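Local coordinates for protein CyaB (Pseudomonas aeruginosa, PDB 3R5G) that probably makes cyclic AMP from ATP, as the class III nucleotide cyclase catalytic domain of a longer membrane-anchored adenylyl cyclase, at residues A[18-23]-A[30-35]; A[76-81]-A[161-166]; A[167-172]-A[192-197]. One frame throughout, in Å; residues are numbered along the deposited sequence.

Contact 1 of 3, residues A[18-23]-A[30-35]; sequences RGFTEL and EALTDL
The ring of F20 meets L35 at its edge, where the methyl CD2 of L35 lies close to the ring plane, 4.0 Å from CE1 of F20. L32 comes to the same end of the ring from an oblique direction. L32 CD1 is 3.5 Å from F20 CZ. The far end of the ring thus has a methyl from each of two leucines about one turn apart on helix 29-50. CG of F20 is anti to the backbone N (chi1 -175°), which carries the ring toward the second helix although the CB bond itself does not point there.

L23 completes the patch. It is close to one helical turn after F20 and also faces helix 29-50. L23 and L35 reach toward each other tip to tip, with L23 CD2 3.8 Å from L35 CD2. L35 CD2 therefore touches both F20 and L23. No hydrogen bond crosses between the two segments, and all four touching residues are buried. Their backbones stay well apart, the nearest CA atoms being those of L23 and L32 at 7.9 Å, so across these two segments the contact is made by side chains.

G19 is the N-cap residue of helix 20-24 and follows the end of strand 6-18. The second subunit lies close by: its I135 packs on L32, and its N140 bonds to T21. The arrangement is a small helix-helix interface of leucine and phenylalanine. It belongs to the class III cyclase catalytic domain, where a short helix after the first long strand leads into a long helix beside the dimer partner.

Contact 2 of 3, residues A[76-81]-A[161-166]; sequences KDAVAA and YSLIKD
The apolar contacts centre on I164, whose methyl CG2 packs against helix 74-100 at A78 and V79. I164 CG2 is 3.8 Å from A78 CB. I164 CG2 is also 3.9 Å from V79 CG2. On the backbone, I164 CG2 rests 3.7 Å from V79 N. The side chains of V79 and I164 cross at a slant. The chi1 of I164 is 70°, which sets CG1 between the backbone N and the carbonyl carbon and CG2 anti to the carbonyl carbon. CG2 is the branch that meets the helix. CG1 leads to CD1, which packs on C170.

L163 adds the second apolar contact. L163 CB is 3.9 Å from A78 CB. The methyl L163 CD1 comes to 4.0 Å from the same A78 CB. The small side chain of A78 thus meets both L163 and I164. This is consistent with the close approach of the backbones, where the CA atoms of V79 and I164 are 5.5 Å apart.

Polar groups lie around this patch. D77 is held by T71 and Q72 of its own chain, and D166 forms a salt bridge with K75 just before segment 76-81. Within the second segment, CB of K165 lies over one face of the Y161 ring, offset toward its rim. Strands lie beside it too: A78 touches T11 and I164 touches I156.

No hydrogen bond or salt bridge joins the two segments directly. The contact rests on van der Waals packing of small and branched apolar groups, while the K75 to D166 pair adds a charged link at the margin.

Contact 3 of 3, residues A[167-172]-A[192-197]; sequences VIMCRD and DSRRDL
Direct contact is made mainly by M169 and S193. CB of M169 lies 3.8 Å from S193 OG. The methyl CE of M169 approaches the edge of the R194 guanidinium, 4.3 Å from NH1. The chain of M169 is bent at chi2 and chi3, which turns CE back toward the arginine. CG1 of I168 comes only loosely near D196 OD1. No direct hydrogen bond joins the segments.

Water bridges do the polar work. Water 2 accepts from M169 N at 2.9 Å and from S193 OG at 2.7 Å, and donates to D196 OD1. The serine hydroxyl and the backbone amide are thereby tied to one carboxylate oxygen. Water 1 lies between V167 O and D196 OD1, at 2.6 Å from the latter.

Hydrogen bonds inside segment 192-197 shape the loop. S193 N gives a nearly straight bond (169°) to D196 OD2, although it meets that oxygen from above the carboxylate plane. D196 N in turn bonds S193 O at 3.3 Å.

M169 and R171 pair by backbone with V191 and Q189, and D192 forms a salt bridge with R89. The site is a type I beta turn, S193 to D196, near the C-terminal end of this construct. Through water it joins the loop that leads into strand 170-176, which pairs with strand 185-190 in the cyclase domain.

How the contacts relate
Along the chain the contacts follow in series, contact 1 first and contact 3 last. Contact 1 joins helices 20-24 and 29-50 on the far side of the chain's centre from contact 2, with centres 32 Å apart and nearest atoms about 17 Å apart. The centres of contacts 1 and 3 are 31 Å apart. Contacts 2 and 3 are neighbours, with centres 10 Å apart. They touch where V79 CG2 meets V167 CG2 at 3.8 Å and where Y161 packs on C170. Helix 158-164 is followed, after a short loop, by strand 170-176. Contact 1 borders the second subunit, whereas no other chain of the assembly touches the segments of contacts 2 and 3.

Contact 1 of 3, residues A[18-23]-A[30-35]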
loop_
_atom_site.group_PDB
_atom_site.type_symbol
_atom_site.label_atom_id
_atom_site.label_comp_id
_atom_site.label_asym_id
_atom_site.label_seq_id
_atom_site.Cartn_x
_atom_site.Cartn_y
_atom_site.Cartn_z
ATOM N N ARG A 18 -3.928 11.299 -8.460
ATOM C CA ARG A 18 -4.887 12.108 -7.673
ATOM C C ARG A 18 -6.120 12.286 -8.524
ATOM O O ARG A 18 -6.015 12.565 -9.710
ATOM C CB ARG A 18 -4.266 13.472 -7.315
ATOM C CG ARG A 18 -3.106 13.389 -6.340
ATOM C CD ARG A 18 -3.624 13.006 -4.990
ATOM N NE ARG A 18 -3.817 11.562 -4.904
ATOM C CZ ARG A 18 -4.334 10.953 -3.848
ATOM N NH1 ARG A 18 -4.494 9.606 -3.798
ATOM N NH2 ARG A 18 -4.696 11.700 -2.830
ATOM N N GLY A 19 -7.265 12.064 -7.908
ATOM C CA GLY A 19 -8.522 12.123 -8.640
ATOM C C GLY A 19 -9.073 10.738 -8.972
ATOM O O GLY A 19 -10.295 10.579 -9.263
ATOM N N PHE A 20 -8.231 9.708 -8.962
ATOM C CA PHE A 20 -8.689 8.383 -9.385
ATOM C C PHE A 20 -9.755 7.786 -8.486
ATOM O O PHE A 20 -10.676 7.162 -8.952
ATOM C CB PHE A 20 -7.518 7.383 -9.457
ATOM C CG PHE A 20 -7.923 6.075 -9.980
ATOM C CD1 PHE A 20 -8.139 5.914 -11.307
ATOM C CD2 PHE A 20 -8.130 4.998 -9.111
ATOM C CE1 PHE A 20 -8.559 4.695 -11.814
ATOM C CE2 PHE A 20 -8.520 3.782 -9.578
ATOM C CZ PHE A 20 -8.723 3.610 -10.938
ATOM N N THR A 21 -9.616 7.959 -7.185
ATOM C CA THR A 21 -10.609 7.308 -6.304
ATOM C C THR A 21 -12.026 7.834 -6.580
ATOM O O THR A 21 -12.963 7.062 -6.629
ATOM C CB THR A 21 -10.239 7.373 -4.856
ATOM O OG1 THR A 21 -8.967 6.703 -4.698
ATOM C CG2 THR A 21 -11.386 6.657 -4.084
ATOM N N GLU A 22 -12.134 9.140 -6.809
ATOM C CA GLU A 22 -13.402 9.828 -7.148
ATOM C C GLU A 22 -13.927 9.220 -8.447
ATOM O O GLU A 22 -15.098 8.766 -8.538
ATOM C CB GLU A 22 -13.094 11.331 -7.307
ATOM C CG GLU A 22 -12.594 11.997 -6.006
ATOM C CD GLU A 22 -11.014 11.998 -5.760
ATOM O OE1 GLU A 22 -10.275 10.992 -5.980
ATOM O OE2 GLU A 22 -10.525 13.046 -5.268
ATOM N N LEU A 23 -13.036 9.124 -9.422
ATOM C CA LEU A 23 -13.379 8.527 -10.718
ATOM C C LEU A 23 -13.889 7.083 -10.585
ATOM O O LEU A 23 -14.777 6.621 -11.329
ATOM C CB LEU A 23 -12.150 8.592 -11.629
ATOM C CG LEU A 23 -12.378 8.146 -13.082
ATOM C CD1 LEU A 23 -13.095 9.259 -13.941
ATOM C CD2 LEU A 23 -11.087 7.636 -13.740
ATOM N N GLU A 30 -16.527 -1.352 -16.464
ATOM C CA GLU A 30 -15.749 -1.767 -17.634
ATOM C C GLU A 30 -14.835 -0.609 -18.166
ATOM O O GLU A 30 -13.663 -0.845 -18.483
ATOM C CB GLU A 30 -16.641 -2.370 -18.730
ATOM C CG GLU A 30 -15.845 -2.971 -19.894
ATOM C CD GLU A 30 -16.545 -2.843 -21.270
ATOM O OE1 GLU A 30 -17.545 -2.080 -21.399
ATOM O OE2 GLU A 30 -16.061 -3.498 -22.230
ATOM N N ALA A 31 -15.385 0.608 -18.249
ATOM C CA ALA A 31 -14.618 1.802 -18.625
ATOM C C ALA A 31 -13.511 2.055 -17.562
ATOM O O ALA A 31 -12.375 2.347 -17.919
ATOM C CB ALA A 31 -15.483 2.963 -18.742
ATOM N N LEU A 32 -13.851 1.913 -16.277
ATOM C CA LEU A 32 -12.817 2.026 -15.195
ATOM C C LEU A 32 -11.676 1.017 -15.348
ATOM O O LEU A 32 -10.489 1.411 -15.255
ATOM C CB LEU A 32 -13.504 1.945 -13.824
ATOM C CG LEU A 32 -12.620 1.989 -12.565
ATOM C CD1 LEU A 32 -11.898 3.333 -12.469
ATOM C CD2 LEU A 32 -13.463 1.755 -11.282
ATOM N N THR A 33 -11.997 -0.267 -15.563
ATOM C CA THR A 33 -11.057 -1.282 -15.822
ATOM C C THR A 33 -10.171 -0.931 -17.011
ATOM O O THR A 33 -8.942 -1.054 -16.926
ATOM C CB THR A 33 -11.774 -2.659 -16.056
ATOM O OG1 THR A 33 -12.448 -2.989 -14.851
ATOM C CG2 THR A 33 -10.806 -3.736 -16.378
ATOM N N ASP A 34 -10.771 -0.525 -18.140
ATOM C CA ASP A 34 -9.943 -0.212 -19.280
ATOM C C ASP A 34 -9.018 1.024 -19.012
ATOM O O ASP A 34 -7.863 0.978 -19.450
ATOM C CB ASP A 34 -10.857 0.082 -20.496
ATOM C CG ASP A 34 -11.495 -1.145 -21.060
ATOM O OD1 ASP A 34 -10.924 -2.259 -20.938
ATOM O OD2 ASP A 34 -12.563 -0.966 -21.718
ATOM N N LEU A 35 -9.525 2.051 -18.375
ATOM C CA LEU A 35 -8.730 3.252 -18.059
ATOM C C LEU A 35 -7.601 2.909 -17.077
ATOM O O LEU A 35 -6.471 3.256 -17.363
ATOM C CB LEU A 35 -9.615 4.318 -17.521
ATOM C CG LEU A 35 -8.798 5.590 -17.139
ATOM C CD1 LEU A 35 -9.662 6.655 -17.476
ATOM C CD2 LEU A 35 -8.403 5.689 -15.648
#

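Contact 2 of 3, residues A[76-81]-A[161-166]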
loop_
_atom_site.group_PDB
_atom_site.type_symbol
_atom_site.label_atom_id
_atom_site.label_comp_id
_atom_site.label_asym_id
_atom_site.label_seq_id
_atom_site.Cartn_x
_atom_site.Cartn_y
_atom_site.Cartn_z
ATOM N N LYS A 76 23.611 6.671 -11.157
ATOM C CA LYS A 76 22.789 6.367 -12.328
ATOM C C LYS A 76 21.478 5.691 -11.999
ATOM O O LYS A 76 20.492 5.946 -12.669
ATOM C CB LYS A 76 23.546 5.488 -13.395
ATOM C CG LYS A 76 24.595 6.291 -14.101
ATOM C CD LYS A 76 25.258 5.319 -15.198
ATOM C CE LYS A 76 26.553 5.847 -15.732
ATOM N NZ LYS A 76 26.518 7.279 -16.179
ATOM N N ASP A 77 21.420 4.936 -10.917
ATOM C CA ASP A 77 20.150 4.319 -10.530
ATOM C C ASP A 77 19.149 5.439 -10.125
ATOM O O ASP A 77 17.983 5.376 -10.474
ATOM C CB ASP A 77 20.292 3.290 -9.363
ATOM C CG ASP A 77 21.061 2.026 -9.722
ATOM O OD1 ASP A 77 21.207 1.693 -10.901
ATOM O OD2 ASP A 77 21.495 1.359 -8.795
ATOM N N ALA A 78 19.654 6.383 -9.375
ATOM C CA ALA A 78 18.793 7.524 -8.944
ATOM C C ALA A 78 18.422 8.402 -10.117
ATOM O O ALA A 78 17.229 8.798 -10.213
ATOM C CB ALA A 78 19.535 8.348 -7.887
ATOM N N VAL A 79 19.384 8.743 -10.986
ATOM C CA VAL A 79 19.032 9.513 -12.174
ATOM C C VAL A 79 17.966 8.745 -12.993
ATOM O O VAL A 79 17.026 9.348 -13.531
ATOM C CB VAL A 79 20.249 9.788 -13.015
ATOM C CG1 VAL A 79 19.908 10.393 -14.378
ATOM C CG2 VAL A 79 21.118 10.776 -12.206
ATOM N N ALA A 80 18.144 7.403 -13.159
ATOM C CA ALA A 80 17.165 6.669 -13.925
ATOM C C ALA A 80 15.731 6.705 -13.329
ATOM O O ALA A 80 14.710 6.941 -14.049
ATOM C CB ALA A 80 17.644 5.187 -14.074
ATOM N N ALA A 81 15.668 6.591 -11.963
ATOM C CA ALA A 81 14.364 6.568 -11.326
ATOM C C ALA A 81 13.724 7.965 -11.537
ATOM O O ALA A 81 12.557 8.033 -11.783
ATOM C CB ALA A 81 14.541 6.354 -9.813
ATOM N N TYR A 161 18.371 13.707 -4.039
ATOM C CA TYR A 161 18.862 14.987 -4.588
ATOM C C TYR A 161 20.356 15.003 -4.689
ATOM O O TYR A 161 20.872 15.441 -5.741
ATOM C CB TYR A 161 18.347 16.148 -3.658
ATOM C CG TYR A 161 19.070 17.438 -3.946
ATOM C CD1 TYR A 161 18.735 18.167 -5.055
ATOM C CD2 TYR A 161 20.095 17.916 -3.071
ATOM C CE1 TYR A 161 19.457 19.353 -5.363
ATOM C CE2 TYR A 161 20.763 19.106 -3.370
ATOM C CZ TYR A 161 20.414 19.801 -4.487
ATOM O OH TYR A 161 21.109 20.926 -4.845
ATOM N N SER A 162 21.043 14.551 -3.634
ATOM C CA SER A 162 22.547 14.532 -3.615
ATOM C C SER A 162 23.169 13.793 -4.795
ATOM O O SER A 162 24.223 14.180 -5.276
ATOM C CB SER A 162 23.091 13.915 -2.323
ATOM O OG SER A 162 22.688 14.845 -1.322
ATOM N N LEU A 163 22.499 12.726 -5.219
ATOM C CA LEU A 163 22.899 11.929 -6.320
ATOM C C LEU A 163 22.602 12.493 -7.685
ATOM O O LEU A 163 23.382 12.282 -8.618
ATOM C CB LEU A 163 22.300 10.513 -6.214
ATOM C CG LEU A 163 22.864 9.745 -5.015
ATOM C CD1 LEU A 163 22.056 8.516 -4.768
ATOM C CD2 LEU A 163 24.354 9.361 -5.285
ATOM N N ILE A 164 21.505 13.266 -7.826
ATOM C CA ILE A 164 21.025 13.644 -9.145
ATOM C C ILE A 164 21.316 15.153 -9.437
ATOM O O ILE A 164 21.106 15.549 -10.564
ATOM C CB ILE A 164 19.563 13.384 -9.410
ATOM C CG1 ILE A 164 18.681 14.361 -8.578
ATOM C CG2 ILE A 164 19.175 11.927 -9.063
ATOM C CD1 ILE A 164 17.232 14.172 -8.744
ATOM N N LYS A 165 21.771 15.890 -8.400
ATOM C CA LYS A 165 21.723 17.387 -8.541
ATOM C C LYS A 165 22.503 17.976 -9.687
ATOM O O LYS A 165 22.120 19.051 -10.118
ATOM C CB LYS A 165 22.095 18.087 -7.231
ATOM C CG LYS A 165 23.579 17.766 -6.844
ATOM C CD LYS A 165 23.960 18.270 -5.460
ATOM C CE LYS A 165 25.348 17.709 -5.163
ATOM N NZ LYS A 165 25.837 18.055 -3.833
ATOM N N ASP A 166 23.566 17.348 -10.172
ATOM C CA ASP A 166 24.312 17.925 -11.287
ATOM C C ASP A 166 23.640 17.732 -12.613
ATOM O O ASP A 166 23.998 18.405 -13.546
ATOM C CB ASP A 166 25.694 17.271 -11.315
ATOM C CG ASP A 166 25.646 15.724 -11.106
ATOM O OD1 ASP A 166 24.832 15.085 -10.281
ATOM O OD2 ASP A 166 26.574 15.101 -11.715
#

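Contact 3 of 3, residues A[167-172]-A[192-197]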
loop_
_atom_site.group_PDB
_atom_site.type_symbol
_atom_site.label_atom_id
_atom_site.label_comp_id
_atom_site.label_asym_id
_atom_site.label_seq_id
_atom_site.Cartn_x
_atom_site.Cartn_y
_atom_site.Cartn_z
ATOM N N VAL A 167 22.663 16.820 -12.712
ATOM C CA VAL A 167 22.032 16.530 -13.980
ATOM C C VAL A 167 20.495 16.721 -14.026
ATOM O O VAL A 167 19.946 16.769 -15.095
ATOM C CB VAL A 167 22.477 15.203 -14.537
ATOM C CG1 VAL A 167 24.015 15.033 -14.373
ATOM C CG2 VAL A 167 21.850 14.122 -13.808
ATOM N N ILE A 168 19.837 16.800 -12.876
ATOM C CA ILE A 168 18.419 17.022 -12.862
ATOM C C ILE A 168 18.145 18.251 -12.002
ATOM O O ILE A 168 18.625 18.419 -10.902
ATOM C CB ILE A 168 17.651 15.784 -12.269
ATOM C CG1 ILE A 168 17.785 14.643 -13.305
ATOM C CG2 ILE A 168 16.185 16.164 -11.912
ATOM C CD1 ILE A 168 17.125 13.297 -12.861
ATOM N N MET A 169 17.284 19.107 -12.533
ATOM C CA MET A 169 16.983 20.388 -11.876
ATOM C C MET A 169 15.925 20.199 -10.775
ATOM O O MET A 169 14.884 19.549 -10.980
ATOM C CB MET A 169 16.356 21.341 -12.887
ATOM C CG MET A 169 16.268 22.728 -12.441
ATOM S SD MET A 169 17.851 23.607 -12.434
ATOM C CE MET A 169 18.218 23.668 -14.197
ATOM N N CYS A 170 16.215 20.722 -9.573
ATOM C CA CYS A 170 15.368 20.510 -8.389
ATOM C C CYS A 170 15.146 21.880 -7.724
ATOM O O CYS A 170 15.947 22.813 -7.902
ATOM C CB CYS A 170 16.078 19.579 -7.373
ATOM S SG CYS A 170 16.377 17.907 -8.110
ATOM N N ARG A 171 14.168 21.907 -6.834
ATOM C CA ARG A 171 13.907 23.097 -5.995
ATOM C C ARG A 171 13.581 22.640 -4.601
ATOM O O ARG A 171 12.774 21.767 -4.365
ATOM C CB ARG A 171 12.645 23.698 -6.580
ATOM C CG ARG A 171 12.401 24.978 -5.947
ATOM C CD ARG A 171 11.229 25.728 -6.603
ATOM N NE ARG A 171 10.785 25.489 -7.970
ATOM C CZ ARG A 171 10.955 26.299 -9.021
ATOM N NH1 ARG A 171 10.383 25.948 -10.158
ATOM N NH2 ARG A 171 11.701 27.402 -8.977
ATOM N N ASP A 172 14.269 23.215 -3.615
ATOM C CA ASP A 172 13.970 22.983 -2.191
ATOM C C ASP A 172 12.522 23.247 -1.819
ATOM O O ASP A 172 11.951 24.316 -2.195
ATOM C CB ASP A 172 14.930 23.926 -1.409
ATOM C CG ASP A 172 14.997 23.698 0.088
ATOM O OD1 ASP A 172 14.109 23.148 0.685
ATOM O OD2 ASP A 172 16.071 24.149 0.666
ATOM N N ASP A 192 11.293 19.886 -14.662
ATOM C CA ASP A 192 11.770 19.458 -15.970
ATOM C C ASP A 192 12.668 20.479 -16.523
ATOM O O ASP A 192 12.488 21.711 -16.325
ATOM C CB ASP A 192 10.549 19.428 -16.879
ATOM C CG ASP A 192 9.662 18.206 -16.591
ATOM O OD1 ASP A 192 9.893 17.494 -15.592
ATOM O OD2 ASP A 192 8.752 17.922 -17.410
ATOM N N SER A 193 13.678 20.074 -17.242
ATOM C CA SER A 193 14.626 21.004 -17.830
ATOM C C SER A 193 15.185 20.466 -19.123
ATOM O O SER A 193 14.788 19.306 -19.581
ATOM C CB SER A 193 15.775 21.382 -16.848
ATOM O OG SER A 193 16.627 20.285 -16.479
ATOM N N ARG A 194 16.100 21.280 -19.704
ATOM C CA ARG A 194 16.394 20.994 -21.101
ATOM C C ARG A 194 17.099 19.654 -21.218
ATOM O O ARG A 194 16.861 18.961 -22.227
ATOM C CB ARG A 194 17.183 22.145 -21.857
ATOM C CG ARG A 194 16.248 23.176 -22.658
ATOM C CD ARG A 194 15.714 24.221 -21.667
ATOM N NE ARG A 194 16.626 24.070 -20.544
ATOM C CZ ARG A 194 16.338 24.060 -19.244
ATOM N NH1 ARG A 194 17.344 23.839 -18.403
ATOM N NH2 ARG A 194 15.100 24.267 -18.776
ATOM N N ARG A 195 17.879 19.239 -20.239
ATOM C CA ARG A 195 18.779 18.102 -20.417
ATOM C C ARG A 195 18.133 16.809 -19.939
ATOM O O ARG A 195 18.838 15.813 -19.833
ATOM C CB ARG A 195 20.075 18.285 -19.689
ATOM C CG ARG A 195 20.680 19.653 -20.026
ATOM C CD ARG A 195 21.559 19.411 -21.140
ATOM N NE ARG A 195 22.639 18.519 -20.718
ATOM C CZ ARG A 195 23.257 17.615 -21.482
ATOM N NH1 ARG A 195 22.885 17.336 -22.778
ATOM N NH2 ARG A 195 24.221 16.887 -20.942
ATOM N N ASP A 196 16.824 16.774 -19.797
ATOM C CA ASP A 196 16.249 15.526 -19.317
ATOM C C ASP A 196 16.451 14.318 -20.217
ATOM O O ASP A 196 16.377 14.451 -21.426
ATOM C CB ASP A 196 14.847 15.674 -18.884
ATOM C CG ASP A 196 14.773 16.573 -17.597
ATOM O OD1 ASP A 196 15.649 16.490 -16.635
ATOM O OD2 ASP A 196 13.735 17.176 -17.511
ATOM N N LEU A 197 16.616 13.170 -19.585
ATOM C CA LEU A 197 16.886 11.932 -20.355
ATOM C C LEU A 197 15.582 11.298 -20.786
ATOM O O LEU A 197 14.782 10.838 -19.901
ATOM C CB LEU A 197 17.609 10.985 -19.393
ATOM C CG LEU A 197 17.878 9.556 -19.878
ATOM C CD1 LEU A 197 18.904 9.749 -21.033
ATOM C CD2 LEU A 197 18.425 8.890 -18.619
HETATM O O HOH W 1 18.170 15.687 -16.544
HETATM O O HOH W 2 15.557 18.462 -14.806
#